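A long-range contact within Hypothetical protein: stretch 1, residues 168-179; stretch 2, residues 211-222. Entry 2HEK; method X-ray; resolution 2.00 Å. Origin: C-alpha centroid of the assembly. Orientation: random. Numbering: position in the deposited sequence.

Stretch 1 (168-179) RDAYFCGVSYGF
Stretch 2 (211-222) ISRYFMYVQVYF

How do the two backbones run past each other? Stretch 1 continues a helix through residues 168-173, then leaves helical geometry at Gly-174 (phi/psi 93/46) and carries on as loop through Val-175 (-100/100), Tyr-177 (-96/-48) and Gly-178 (-71/165). Stretch 2 is helical over 211-221, widening to a pi-type turn at 217-221, where Tyr-221 N donates to Met-216 O at 3.1 Å. The helix axes approach to 10.9 Å, with 47° between their N-to-C directions. In register, Ala-170 CA lies 7.1 Å from Met-216 CA, and Cys-173 CA lies 7.9 Å from Val-220 CA. The loop then doubles back, so that the CA atoms of Gly-178 and Ser-212 come within 4.2 Å.

Why do glycines stand at two points of stretch 1? At Gly-174 the positive phi would jam a CB against the carbonyl oxygen of the preceding residue, so the backbone itself calls for glycine. Gly-178 is set by the neighbouring helix instead: an ideal CB would point toward it and sit a tight 3.0 Å from Ser-212 CB. Without one, Gly-178 CA rests 4.1 Å from Ser-212 CB, and the small serine (chi1 p) also brings its CB to 3.7 Å from Phe-179 O.

What fills the space between the helices and the turn? Met-216, m at all three chi angles, has a CB that points sideways, but the end of its chain comes nearer: its CE lies 3.5 Å from Asp-169 CB, while its SD lies 3.8 Å from Ala-170 CB and 3.9 Å from Val-175 CB. Alanine's short side chain lets the thioether lie close to the first helix. Val-175 (chi1 t) points toward stretch 2, placing its CG2 3.5 Å from Val-220 CG2. Val-220, also t, puts its CG1 4.1 Å from Cys-173 SG (chi1 m). These apolar groups form much of the contact, which buries 549 Å² in all, both sides summed.

How do the aromatic residues take part? Tyr-177 (chi1 m, chi2 118°) sets its CB over one face of the Phe-215 ring (chi1 m, chi2 121°), 3.9 Å from the centroid and 10° off the normal, a CH-pi contact. Its own ring meets Gln-219 edge-on, with Tyr-177 CE1 3.7 Å from Gln-219 NE2.

Where are the polar links? The side chain of Tyr-221 (chi1 m, chi2 141°) comes nearer at its end, so that its OH donates a 2.6 Å hydrogen bond to OD2 of Asp-169 (chi1 m), the one direct hydrogen bond between the stretches; that carboxylate oxygen's position is less certain. Gln-219 (chi1 t, chi2 p) works through water: its NE2 donates to water 1 at 2.6 Å and to water 2 at 3.1 Å. Water 1 makes a weak bond to Gly-174 O at 3.4 Å, and water 2 bonds Tyr-177 OH at 2.8 Å, so the amide bridges to both.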

# COMPACT_ATOMS: atom_id res chain seq x y z
N ARG A 168 10.01 10.41 -2.68
CA ARG A 168 9.03 11.39 -3.11
C ARG A 168 8.90 11.40 -4.67
O ARG A 168 7.78 11.48 -5.21
CB ARG A 168 9.43 12.79 -2.57
CG ARG A 168 8.37 13.93 -2.80
CD ARG A 168 8.75 15.28 -2.06
NE ARG A 168 9.05 14.94 -0.66
CZ ARG A 168 8.14 14.83 0.30
NH1 ARG A 168 6.85 15.11 0.06
NH2 ARG A 168 8.52 14.44 1.49
N ASP A 169 10.04 11.32 -5.37
CA ASP A 169 10.05 11.27 -6.83
C ASP A 169 9.26 10.05 -7.29
O ASP A 169 8.45 10.17 -8.20
CB ASP A 169 11.48 11.25 -7.39
CG ASP A 169 12.25 12.57 -7.13
OD1 ASP A 169 11.65 13.56 -6.67
OD2 ASP A 169 13.47 12.61 -7.37
N ALA A 170 9.44 8.90 -6.63
CA ALA A 170 8.73 7.66 -7.01
C ALA A 170 7.24 7.84 -6.77
O ALA A 170 6.44 7.45 -7.57
CB ALA A 170 9.23 6.49 -6.21
N TYR A 171 6.89 8.43 -5.63
CA TYR A 171 5.50 8.59 -5.21
C TYR A 171 4.74 9.47 -6.20
O TYR A 171 3.62 9.17 -6.58
CB TYR A 171 5.45 9.23 -3.80
CG TYR A 171 4.06 9.32 -3.20
CD1 TYR A 171 3.53 8.24 -2.48
CD2 TYR A 171 3.29 10.51 -3.32
CE1 TYR A 171 2.23 8.30 -1.93
CE2 TYR A 171 2.03 10.62 -2.72
CZ TYR A 171 1.51 9.48 -2.03
OH TYR A 171 0.24 9.50 -1.47
N PHE A 172 5.35 10.58 -6.61
CA PHE A 172 4.65 11.52 -7.50
C PHE A 172 4.78 11.14 -8.97
O PHE A 172 3.86 11.37 -9.74
CB PHE A 172 5.15 12.96 -7.32
CG PHE A 172 4.65 13.62 -6.05
CD1 PHE A 172 5.25 13.35 -4.82
CD2 PHE A 172 3.61 14.53 -6.09
CE1 PHE A 172 4.80 13.94 -3.64
CE2 PHE A 172 3.14 15.14 -4.87
CZ PHE A 172 3.74 14.80 -3.66
N CYS A 173 5.94 10.65 -9.40
CA CYS A 173 6.05 10.21 -10.82
C CYS A 173 5.19 9.01 -11.12
O CYS A 173 4.67 8.90 -12.23
CB CYS A 173 7.48 9.92 -11.26
SG CYS A 173 8.50 11.40 -11.27
N GLY A 174 5.02 8.14 -10.11
CA GLY A 174 4.27 6.87 -10.25
C GLY A 174 5.19 5.71 -10.62
O GLY A 174 4.86 4.94 -11.49
N VAL A 175 6.34 5.57 -9.95
CA VAL A 175 7.30 4.53 -10.27
C VAL A 175 7.13 3.38 -9.29
O VAL A 175 7.63 3.41 -8.19
CB VAL A 175 8.75 5.08 -10.36
CG1 VAL A 175 9.76 3.96 -10.73
CG2 VAL A 175 8.81 6.17 -11.41
N SER A 176 6.42 2.36 -9.76
CA SER A 176 5.94 1.21 -9.00
C SER A 176 6.93 0.06 -8.96
O SER A 176 6.57 -1.07 -8.57
CB SER A 176 4.66 0.69 -9.69
OG SER A 176 4.88 0.44 -11.09
N TYR A 177 8.18 0.32 -9.36
CA TYR A 177 9.16 -0.76 -9.49
C TYR A 177 10.05 -0.88 -8.24
O TYR A 177 10.20 -1.98 -7.70
CB TYR A 177 9.96 -0.64 -10.78
CG TYR A 177 9.12 -0.63 -12.07
CD1 TYR A 177 9.13 0.48 -12.90
CD2 TYR A 177 8.30 -1.73 -12.45
CE1 TYR A 177 8.36 0.55 -14.11
CE2 TYR A 177 7.54 -1.70 -13.68
CZ TYR A 177 7.57 -0.53 -14.51
OH TYR A 177 6.89 -0.40 -15.74
N GLY A 178 10.61 0.21 -7.74
CA GLY A 178 11.39 0.10 -6.48
C GLY A 178 10.49 -0.14 -5.25
O GLY A 178 9.25 0.05 -5.33
N PHE A 179 11.09 -0.56 -4.13
CA PHE A 179 10.45 -0.41 -2.83
C PHE A 179 11.10 0.81 -2.16
O PHE A 179 12.26 0.81 -1.92
CB PHE A 179 10.59 -1.69 -1.95
CG PHE A 179 9.93 -1.57 -0.58
CD1 PHE A 179 8.56 -1.35 -0.45
CD2 PHE A 179 10.69 -1.67 0.59
CE1 PHE A 179 7.93 -1.23 0.82
CE2 PHE A 179 10.07 -1.56 1.88
CZ PHE A 179 8.70 -1.34 1.99
N ILE A 211 18.94 -0.79 -5.47
CA ILE A 211 18.08 -1.19 -6.60
C ILE A 211 17.00 -0.14 -6.84
O ILE A 211 16.70 0.24 -8.01
CB ILE A 211 17.37 -2.53 -6.37
CG1 ILE A 211 18.36 -3.69 -6.21
CG2 ILE A 211 16.43 -2.81 -7.54
CD1 ILE A 211 19.35 -3.84 -7.34
N SER A 212 16.40 0.34 -5.76
CA SER A 212 15.38 1.39 -5.91
C SER A 212 15.99 2.63 -6.57
O SER A 212 15.38 3.26 -7.46
CB SER A 212 14.70 1.67 -4.57
OG SER A 212 15.43 2.64 -3.81
N ARG A 213 17.22 2.97 -6.20
CA ARG A 213 17.91 4.09 -6.85
C ARG A 213 18.17 3.81 -8.34
O ARG A 213 17.96 4.69 -9.21
CB ARG A 213 19.21 4.38 -6.10
CG ARG A 213 19.99 5.54 -6.60
CD ARG A 213 21.31 5.70 -5.75
NE ARG A 213 22.04 6.90 -6.16
CZ ARG A 213 23.05 6.90 -7.05
NH1 ARG A 213 23.46 5.76 -7.62
NH2 ARG A 213 23.65 8.04 -7.37
N TYR A 214 18.60 2.60 -8.67
CA TYR A 214 18.77 2.21 -10.09
C TYR A 214 17.46 2.45 -10.87
O TYR A 214 17.47 3.01 -11.97
CB TYR A 214 19.15 0.72 -10.22
CG TYR A 214 18.99 0.16 -11.61
CD1 TYR A 214 20.04 0.24 -12.55
CD2 TYR A 214 17.80 -0.49 -11.99
CE1 TYR A 214 19.90 -0.32 -13.86
CE2 TYR A 214 17.65 -1.04 -13.26
CZ TYR A 214 18.68 -0.95 -14.19
OH TYR A 214 18.47 -1.52 -15.45
N PHE A 215 16.34 1.98 -10.33
CA PHE A 215 15.06 2.20 -11.03
C PHE A 215 14.72 3.67 -11.27
O PHE A 215 14.27 4.04 -12.35
CB PHE A 215 13.91 1.51 -10.31
CG PHE A 215 13.85 0.03 -10.58
CD1 PHE A 215 13.94 -0.89 -9.54
CD2 PHE A 215 13.68 -0.44 -11.88
CE1 PHE A 215 13.84 -2.30 -9.79
CE2 PHE A 215 13.60 -1.82 -12.16
CZ PHE A 215 13.69 -2.75 -11.09
N MET A 216 14.94 4.52 -10.27
CA MET A 216 14.65 5.94 -10.48
C MET A 216 15.50 6.53 -11.61
O MET A 216 15.00 7.34 -12.39
CB MET A 216 14.81 6.75 -9.19
CG MET A 216 13.74 6.40 -8.13
SD MET A 216 12.02 6.58 -8.78
CE MET A 216 11.97 8.29 -9.23
N TYR A 217 16.77 6.14 -11.68
CA TYR A 217 17.64 6.61 -12.78
C TYR A 217 17.20 6.14 -14.14
O TYR A 217 17.07 6.96 -15.07
CB TYR A 217 19.13 6.26 -12.52
CG TYR A 217 19.74 7.32 -11.68
CD1 TYR A 217 19.66 7.25 -10.29
CD2 TYR A 217 20.27 8.47 -12.26
CE1 TYR A 217 20.13 8.28 -9.49
CE2 TYR A 217 20.77 9.51 -11.47
CZ TYR A 217 20.69 9.40 -10.09
OH TYR A 217 21.19 10.41 -9.28
N VAL A 218 16.94 4.84 -14.28
CA VAL A 218 16.57 4.34 -15.61
C VAL A 218 15.18 4.79 -16.04
O VAL A 218 14.96 5.10 -17.22
CB VAL A 218 16.76 2.81 -15.79
CG1 VAL A 218 18.24 2.48 -15.66
CG2 VAL A 218 15.90 1.99 -14.82
N GLN A 219 14.26 4.86 -15.09
CA GLN A 219 12.86 5.15 -15.46
C GLN A 219 12.63 6.66 -15.61
O GLN A 219 11.90 7.09 -16.53
CB GLN A 219 11.88 4.48 -14.47
CG GLN A 219 10.37 4.79 -14.66
CD GLN A 219 9.70 3.88 -15.73
OE1 GLN A 219 10.39 3.21 -16.50
NE2 GLN A 219 8.36 3.88 -15.75
N VAL A 220 13.22 7.46 -14.72
CA VAL A 220 12.88 8.90 -14.65
C VAL A 220 14.05 9.85 -15.00
O VAL A 220 13.96 10.61 -15.98
CB VAL A 220 12.28 9.31 -13.26
CG1 VAL A 220 11.99 10.81 -13.25
CG2 VAL A 220 11.00 8.50 -12.92
N TYR A 221 15.13 9.82 -14.21
CA TYR A 221 16.16 10.86 -14.35
C TYR A 221 16.86 10.76 -15.72
O TYR A 221 17.29 11.78 -16.30
CB TYR A 221 17.19 10.82 -13.18
CG TYR A 221 16.58 10.76 -11.76
CD1 TYR A 221 17.15 9.96 -10.77
CD2 TYR A 221 15.42 11.50 -11.42
CE1 TYR A 221 16.61 9.90 -9.46
CE2 TYR A 221 14.85 11.42 -10.13
CZ TYR A 221 15.47 10.63 -9.16
OH TYR A 221 14.92 10.53 -7.87
N PHE A 222 16.96 9.56 -16.26
CA PHE A 222 17.64 9.38 -17.57
C PHE A 222 16.65 9.11 -18.68
O PHE A 222 17.04 8.64 -19.75
CB PHE A 222 18.70 8.27 -17.50
CG PHE A 222 19.86 8.61 -16.63
CD1 PHE A 222 20.70 7.59 -16.15
CD2 PHE A 222 20.12 9.94 -16.25
CE1 PHE A 222 21.82 7.90 -15.33
CE2 PHE A 222 21.23 10.27 -15.43
CZ PHE A 222 22.09 9.23 -14.97
O HOH W 1 6.46 5.15 -14.50
O HOH W 2 7.60 1.51 -17.60